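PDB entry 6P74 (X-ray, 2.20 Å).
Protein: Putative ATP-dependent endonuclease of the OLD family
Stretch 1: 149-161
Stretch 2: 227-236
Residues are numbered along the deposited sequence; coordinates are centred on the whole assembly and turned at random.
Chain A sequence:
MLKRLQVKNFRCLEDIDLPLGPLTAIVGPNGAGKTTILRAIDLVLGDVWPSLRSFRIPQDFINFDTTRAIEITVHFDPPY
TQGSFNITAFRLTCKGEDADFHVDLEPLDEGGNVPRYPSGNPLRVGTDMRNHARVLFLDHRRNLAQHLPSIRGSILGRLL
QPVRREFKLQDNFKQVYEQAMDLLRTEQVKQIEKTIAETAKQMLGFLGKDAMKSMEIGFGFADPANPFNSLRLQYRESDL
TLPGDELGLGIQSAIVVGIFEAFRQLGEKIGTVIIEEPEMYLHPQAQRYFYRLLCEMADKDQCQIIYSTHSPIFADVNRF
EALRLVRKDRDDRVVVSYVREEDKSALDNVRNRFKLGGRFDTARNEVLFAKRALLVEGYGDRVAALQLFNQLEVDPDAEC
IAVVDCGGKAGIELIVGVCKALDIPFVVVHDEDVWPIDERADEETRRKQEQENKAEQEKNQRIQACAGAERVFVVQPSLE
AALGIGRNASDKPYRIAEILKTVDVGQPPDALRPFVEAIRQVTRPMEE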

# COMPACT_ATOMS: atom_id res chain seq x y z
N PRO A 149 2.36 19.29 -10.16
CA PRO A 149 1.79 20.37 -10.98
C PRO A 149 1.10 19.85 -12.25
O PRO A 149 0.91 20.62 -13.20
CB PRO A 149 3.02 21.23 -11.32
CG PRO A 149 4.21 20.36 -11.04
CD PRO A 149 3.80 19.47 -9.91
N SER A 150 0.73 18.57 -12.25
CA SER A 150 0.09 17.94 -13.40
C SER A 150 -0.68 16.71 -12.94
O SER A 150 -0.43 16.17 -11.86
CB SER A 150 1.11 17.54 -14.47
OG SER A 150 1.63 16.25 -14.19
N ILE A 151 -1.62 16.28 -13.78
CA ILE A 151 -2.44 15.09 -13.54
C ILE A 151 -2.50 14.29 -14.83
O ILE A 151 -2.26 14.80 -15.93
CB ILE A 151 -3.88 15.45 -13.07
CG1 ILE A 151 -4.62 16.27 -14.12
CG2 ILE A 151 -3.87 16.22 -11.75
CD1 ILE A 151 -6.08 16.45 -13.80
N ARG A 152 -2.82 13.00 -14.70
CA ARG A 152 -3.03 12.14 -15.85
C ARG A 152 -3.42 10.74 -15.38
O ARG A 152 -3.05 10.31 -14.29
CB ARG A 152 -1.78 12.09 -16.74
CG ARG A 152 -1.79 11.03 -17.85
CD ARG A 152 -2.69 11.38 -19.04
NE ARG A 152 -3.08 10.19 -19.82
CZ ARG A 152 -3.82 10.21 -20.93
NH1 ARG A 152 -4.26 11.36 -21.43
NH2 ARG A 152 -4.11 9.07 -21.55
N GLY A 153 -4.19 10.04 -16.20
CA GLY A 153 -4.59 8.68 -15.88
C GLY A 153 -5.56 8.18 -16.92
O GLY A 153 -5.97 8.91 -17.83
N SER A 154 -5.93 6.91 -16.77
CA SER A 154 -6.95 6.34 -17.66
C SER A 154 -8.26 7.12 -17.58
O SER A 154 -9.11 6.97 -18.47
CB SER A 154 -7.17 4.87 -17.31
OG SER A 154 -7.21 4.67 -15.91
N ILE A 155 -8.42 7.96 -16.56
CA ILE A 155 -9.62 8.79 -16.43
C ILE A 155 -9.67 9.85 -17.53
O ILE A 155 -10.67 10.01 -18.24
CB ILE A 155 -9.69 9.42 -15.03
CG1 ILE A 155 -10.83 10.44 -14.96
CG2 ILE A 155 -8.35 10.05 -14.66
CD1 ILE A 155 -12.18 9.86 -15.30
N LEU A 156 -8.59 10.62 -17.67
CA LEU A 156 -8.53 11.59 -18.75
C LEU A 156 -8.51 10.88 -20.10
O LEU A 156 -9.16 11.32 -21.06
CB LEU A 156 -7.29 12.47 -18.58
CG LEU A 156 -7.19 13.68 -19.51
CD1 LEU A 156 -8.42 14.59 -19.38
CD2 LEU A 156 -5.92 14.42 -19.16
N GLY A 157 -7.79 9.76 -20.19
CA GLY A 157 -7.78 8.98 -21.42
C GLY A 157 -9.17 8.61 -21.89
O GLY A 157 -9.48 8.69 -23.08
N ARG A 158 -10.05 8.21 -20.96
CA ARG A 158 -11.40 7.88 -21.39
C ARG A 158 -12.13 9.12 -21.86
O ARG A 158 -12.95 9.05 -22.79
CB ARG A 158 -12.14 7.16 -20.26
CG ARG A 158 -13.62 6.90 -20.51
CD ARG A 158 -13.86 6.06 -21.77
NE ARG A 158 -15.29 5.99 -22.13
CZ ARG A 158 -15.95 6.91 -22.84
NH1 ARG A 158 -15.33 8.02 -23.27
NH2 ARG A 158 -17.24 6.74 -23.11
N LEU A 159 -11.81 10.29 -21.29
CA LEU A 159 -12.46 11.52 -21.74
C LEU A 159 -12.09 11.86 -23.18
O LEU A 159 -12.96 12.28 -23.97
CB LEU A 159 -12.08 12.68 -20.81
CG LEU A 159 -12.71 14.05 -21.12
CD1 LEU A 159 -14.22 14.03 -20.97
CD2 LEU A 159 -12.11 15.15 -20.23
N LEU A 160 -10.82 11.68 -23.55
CA LEU A 160 -10.32 12.05 -24.87
C LEU A 160 -10.57 11.00 -25.94
O LEU A 160 -10.21 11.24 -27.10
CB LEU A 160 -8.82 12.33 -24.81
CG LEU A 160 -8.38 13.49 -23.91
CD1 LEU A 160 -6.87 13.47 -23.72
CD2 LEU A 160 -8.84 14.81 -24.50
N GLN A 161 -11.16 9.86 -25.62
CA GLN A 161 -11.19 8.81 -26.64
C GLN A 161 -12.09 9.19 -27.82
O GLN A 161 -11.84 8.74 -28.94
CB GLN A 161 -11.58 7.46 -26.02
CG GLN A 161 -13.06 7.16 -25.94
CD GLN A 161 -13.34 5.74 -25.44
OE1 GLN A 161 -12.42 5.01 -25.00
NE2 GLN A 161 -14.61 5.33 -25.50
N PRO A 227 -0.90 10.93 -29.81
CA PRO A 227 -0.50 12.00 -28.88
C PRO A 227 -1.46 12.20 -27.72
O PRO A 227 -1.02 12.52 -26.61
CB PRO A 227 -0.46 13.24 -29.80
CG PRO A 227 -1.45 12.93 -30.87
CD PRO A 227 -1.34 11.45 -31.11
N PHE A 228 -2.77 12.00 -27.94
CA PHE A 228 -3.75 12.11 -26.87
C PHE A 228 -3.54 11.09 -25.74
O PHE A 228 -4.29 11.13 -24.76
CB PHE A 228 -5.15 12.00 -27.48
CG PHE A 228 -5.43 13.08 -28.48
CD1 PHE A 228 -5.84 14.34 -28.06
CD2 PHE A 228 -5.25 12.86 -29.83
CE1 PHE A 228 -6.09 15.35 -28.97
CE2 PHE A 228 -5.49 13.87 -30.74
CZ PHE A 228 -5.91 15.12 -30.31
N ASN A 229 -2.56 10.21 -25.84
CA ASN A 229 -2.23 9.30 -24.74
C ASN A 229 -1.20 9.86 -23.78
O ASN A 229 -0.92 9.24 -22.75
CB ASN A 229 -1.71 7.96 -25.28
CG ASN A 229 -2.77 6.88 -25.26
OD1 ASN A 229 -3.98 7.16 -25.22
ND2 ASN A 229 -2.33 5.62 -25.27
N SER A 230 -0.62 11.02 -24.07
CA SER A 230 0.30 11.69 -23.17
C SER A 230 -0.22 13.05 -22.74
O SER A 230 0.47 13.75 -21.99
CB SER A 230 1.67 11.83 -23.84
OG SER A 230 1.69 11.18 -25.11
N LEU A 231 -1.39 13.46 -23.21
CA LEU A 231 -1.94 14.74 -22.80
C LEU A 231 -2.31 14.70 -21.32
O LEU A 231 -2.81 13.70 -20.81
CB LEU A 231 -3.16 15.08 -23.65
CG LEU A 231 -3.27 16.43 -24.34
CD1 LEU A 231 -2.01 16.81 -25.11
CD2 LEU A 231 -4.45 16.38 -25.27
N ARG A 232 -2.04 15.80 -20.62
CA ARG A 232 -2.39 15.93 -19.22
C ARG A 232 -3.01 17.30 -19.00
O ARG A 232 -2.91 18.18 -19.86
CB ARG A 232 -1.17 15.72 -18.33
CG ARG A 232 0.11 16.20 -18.98
CD ARG A 232 1.30 16.10 -18.04
NE ARG A 232 2.36 17.03 -18.41
CZ ARG A 232 3.49 17.18 -17.73
NH1 ARG A 232 3.72 16.45 -16.64
NH2 ARG A 232 4.41 18.05 -18.13
N LEU A 233 -3.69 17.47 -17.87
CA LEU A 233 -4.05 18.80 -17.41
C LEU A 233 -2.87 19.37 -16.62
O LEU A 233 -2.25 18.68 -15.82
CB LEU A 233 -5.30 18.76 -16.54
CG LEU A 233 -6.68 18.76 -17.20
CD1 LEU A 233 -6.70 19.67 -18.41
CD2 LEU A 233 -7.12 17.36 -17.53
N GLN A 234 -2.56 20.64 -16.86
CA GLN A 234 -1.46 21.25 -16.12
C GLN A 234 -1.84 22.68 -15.74
O GLN A 234 -2.82 23.24 -16.24
CB GLN A 234 -0.15 21.20 -16.92
CG GLN A 234 -0.34 21.33 -18.41
CD GLN A 234 0.89 20.93 -19.19
OE1 GLN A 234 1.44 19.84 -18.99
NE2 GLN A 234 1.33 21.80 -20.08
N TYR A 235 -1.06 23.25 -14.82
CA TYR A 235 -1.27 24.61 -14.33
C TYR A 235 0.07 25.14 -13.82
O TYR A 235 1.03 24.39 -13.63
CB TYR A 235 -2.34 24.63 -13.24
CG TYR A 235 -2.02 23.72 -12.10
CD1 TYR A 235 -2.23 22.34 -12.20
CD2 TYR A 235 -1.50 24.21 -10.91
CE1 TYR A 235 -1.92 21.49 -11.15
CE2 TYR A 235 -1.19 23.38 -9.86
CZ TYR A 235 -1.40 22.02 -9.98
OH TYR A 235 -1.09 21.18 -8.93
N ARG A 236 0.11 26.45 -13.57
CA ARG A 236 1.37 27.14 -13.32
C ARG A 236 1.93 26.87 -11.92
O ARG A 236 2.97 26.22 -11.78
CB ARG A 236 1.19 28.64 -13.57
CG ARG A 236 2.47 29.43 -13.48
CD ARG A 236 2.16 30.90 -13.53
NE ARG A 236 3.37 31.70 -13.48
CZ ARG A 236 3.41 32.99 -13.81
NH1 ARG A 236 2.31 33.61 -14.20
NH2 ARG A 236 4.56 33.65 -13.74

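Two segments distant in sequence, 149-161 and 227-236, pack together in the OLD-family protein and bury 680 Å² between them, counting both sides. The chains run antiparallel where Ser150 lies beside Gln234 (CA to CA, 4.6 Å) and Ile151 beside Leu233 (CA to CA, 5.6 Å). Backbone bonding here is sparse: Ile151 N donates to Leu233 O at 3.2 Å, and the same carbonyl receives a CA-H...O contact from Ser150 CA at 3.4 Å. The side chains of Ser150 and Gln234 share one face of this short pairing, those of Ile151 and Leu233 the other; the polar pair is partly exposed and the aliphatic pair is buried.

Two arginines supply the polar side-chain links, and Arg152 is the main one. Its CA-to-CB bond points toward the second stretch, and chi1 t, chi2 p and chi3 t carry the guanidinium to the carbonyls of the 3-10 segment 227-229 and of Leu231 just beyond it. There NH1 donates to Leu231 O at 2.8 Å, with that oxygen near the guanidinium plane, and makes a weak hydrogen bond to Phe228 O at 3.3 Å. Asn229 O lies over one face of the group, 3.4 Å from Arg152 NH2, at an angle too poor for a hydrogen bond. A long side chain with several N-H groups suits this place, because one nitrogen can serve two carbonyls of a bend. In the opposite direction across the contact, Arg232 NH1 reaches back to Ser150 OG in a weak hydrogen bond of 3.2 Å; the small serine, chi1 p, offers its hydroxyl close to the backbone.

Apolar packing centres on the helix that begins at Ser154, with Gly153 at its N-cap, which turns Leu156 and Leu160 toward the second stretch. They are four residues apart, about one helical turn, and so both meet the same partner chain. Leu156 CD1 packs on Leu233 CD2 at 3.6 Å, while Leu156 CD2 lies 3.6 Å from Leu231 O. Leu160 CD1 touches Leu231 CB at 4.0 Å and Phe228 CB at 4.4 Å. Ile151 CG1 adds a contact with Leu233 CB at 3.5 Å, so Leu233 meets both Ile151 and the helix residue Leu156; it has the largest covered area of any residue here. All six residues are buried, and their branched or aromatic side chains carry no polar group that would need a partner.

At the far end, Tyr235 CE1 approaches Pro149 O at 3.6 Å, the ring end reaching the start of the first stretch beside exposed Pro149.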